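Local coordinates for protein tyrosine--tRNA ligase, mitochondrial (Emericella nidulans, PDB 5IHX) that probably attaches L-tyrosine to its cognate mitochondrial tRNA at the expense of ATP, as a class I aminoacyl-tRNA synthetase, at residues 78-83 with 299-304. Sequence-based numbering, arbitrary orientation.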
# COMPACT_ATOMS: atom_id res chain seq x y z
N SER A 78 -5.95 -18.48 20.20
CA SER A 78 -4.84 -19.16 20.86
C SER A 78 -3.81 -19.65 19.86
O SER A 78 -4.12 -19.95 18.71
CB SER A 78 -5.36 -20.34 21.68
OG SER A 78 -4.29 -21.16 22.12
N MET A 79 -2.56 -19.71 20.32
CA MET A 79 -1.52 -20.42 19.59
C MET A 79 -1.64 -21.91 19.88
O MET A 79 -2.32 -22.32 20.83
CB MET A 79 -0.14 -19.91 20.00
CG MET A 79 0.13 -18.48 19.57
SD MET A 79 1.83 -17.98 19.90
CE MET A 79 1.83 -18.02 21.70
N HIS A 80 -0.97 -22.72 19.07
CA HIS A 80 -0.90 -24.16 19.28
C HIS A 80 0.55 -24.60 19.19
O HIS A 80 1.44 -23.78 18.93
CB HIS A 80 -1.77 -24.91 18.27
CG HIS A 80 -1.51 -24.53 16.85
ND1 HIS A 80 -0.66 -25.25 16.03
CD2 HIS A 80 -2.00 -23.52 16.10
CE1 HIS A 80 -0.63 -24.68 14.84
NE2 HIS A 80 -1.44 -23.63 14.85
N VAL A 81 0.79 -25.88 19.41
CA VAL A 81 2.15 -26.41 19.49
C VAL A 81 2.94 -26.13 18.21
O VAL A 81 4.16 -26.00 18.25
CB VAL A 81 2.13 -27.93 19.78
CG1 VAL A 81 3.52 -28.54 19.66
CG2 VAL A 81 1.56 -28.18 21.17
N GLY A 82 2.24 -26.01 17.09
CA GLY A 82 2.88 -25.73 15.81
C GLY A 82 3.56 -24.37 15.72
O GLY A 82 4.34 -24.14 14.81
N HIS A 83 3.26 -23.48 16.67
CA HIS A 83 3.87 -22.15 16.70
C HIS A 83 5.12 -22.07 17.56
O HIS A 83 5.83 -21.06 17.55
CB HIS A 83 2.89 -21.10 17.23
CG HIS A 83 1.76 -20.77 16.31
ND1 HIS A 83 0.49 -21.28 16.48
CD2 HIS A 83 1.70 -19.95 15.24
CE1 HIS A 83 -0.30 -20.79 15.53
NE2 HIS A 83 0.41 -19.99 14.77
N ALA A 299 -5.81 -29.12 16.04
CA ALA A 299 -4.70 -28.41 16.68
C ALA A 299 -4.57 -28.72 18.17
O ALA A 299 -5.55 -29.00 18.85
CB ALA A 299 -4.87 -26.91 16.48
N ILE A 300 -3.33 -28.65 18.65
CA ILE A 300 -3.02 -28.80 20.06
C ILE A 300 -2.79 -27.42 20.66
O ILE A 300 -1.67 -26.89 20.62
CB ILE A 300 -1.79 -29.69 20.28
CG1 ILE A 300 -1.94 -31.01 19.51
CG2 ILE A 300 -1.57 -29.95 21.76
CD1 ILE A 300 -3.10 -31.88 19.97
N TRP A 301 -3.84 -26.83 21.22
CA TRP A 301 -3.80 -25.45 21.70
C TRP A 301 -3.03 -25.29 23.00
O TRP A 301 -2.97 -26.20 23.82
CB TRP A 301 -5.23 -24.93 21.88
CG TRP A 301 -6.09 -25.13 20.66
CD1 TRP A 301 -7.01 -26.12 20.46
CD2 TRP A 301 -6.10 -24.33 19.48
NE1 TRP A 301 -7.59 -25.97 19.23
CE2 TRP A 301 -7.05 -24.88 18.60
CE3 TRP A 301 -5.39 -23.19 19.07
CZ2 TRP A 301 -7.32 -24.34 17.35
CZ3 TRP A 301 -5.66 -22.65 17.82
CH2 TRP A 301 -6.61 -23.23 16.98
N LEU A 302 -2.44 -24.11 23.18
CA LEU A 302 -1.72 -23.78 24.40
C LEU A 302 -2.67 -23.20 25.45
O LEU A 302 -2.28 -22.99 26.60
CB LEU A 302 -0.59 -22.79 24.11
CG LEU A 302 0.46 -23.26 23.09
CD1 LEU A 302 1.56 -22.22 22.94
CD2 LEU A 302 1.06 -24.61 23.49
N ASP A 303 -3.91 -22.94 25.04
CA ASP A 303 -4.93 -22.43 25.95
C ASP A 303 -5.63 -23.59 26.67
O ASP A 303 -6.23 -24.45 26.04
CB ASP A 303 -5.96 -21.59 25.19
CG ASP A 303 -6.98 -20.94 26.10
OD1 ASP A 303 -7.39 -19.79 25.81
OD2 ASP A 303 -7.38 -21.56 27.11
N LYS A 304 -5.53 -23.58 28.00
CA LYS A 304 -6.11 -24.63 28.84
C LYS A 304 -7.61 -24.84 28.58
O LYS A 304 -8.12 -25.95 28.72
CB LYS A 304 -5.88 -24.27 30.31
CG LYS A 304 -6.52 -25.21 31.33
CD LYS A 304 -6.44 -24.60 32.72
CE LYS A 304 -6.01 -25.61 33.77
NZ LYS A 304 -7.00 -26.70 33.98
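L302 N donates to M79 O at 3.0 Å, nearly straight at 169°, and two residues further along 78-83 and two back along 299-304, V81 N donates to I300 O at 2.9 Å, more bent. The two bonds bracket H80 and W301, a non-hydrogen-bonded antiparallel pair whose CA atoms are 4.0 Å apart, in an isolated beta bridge. M79 O is gripped twice, since S78 OG, turned anti to its backbone N (chi1 169°), also bonds to it at 2.6 Å. The H80 ring sets its edge toward the face of the W301 six-membered ring in an offset edge-to-face pair, planes 85° apart, while the edge of the indole runs past S78 O, 3.2 Å from W301 CZ3. Next to the V81-I300 bond, V81 CG2 lies 3.6 Å from I300 CG2, the two side chains alongside each other and heading the same way. Residues 80-83, HVGH, form the HIGH-type signature of the class I catalytic domain, leading into helix 84-95; the bridge ties it to the loop that precedes helix 309-317, with the side chain of H80 about 10 Å from the bound tyrosine. Within the signature, H83 ND1 sits over one H80 ring face and weakly accepts from H80 N. Further out, Q139 OE1 accepts from M79 N, and T307 OG1 holds W301 N.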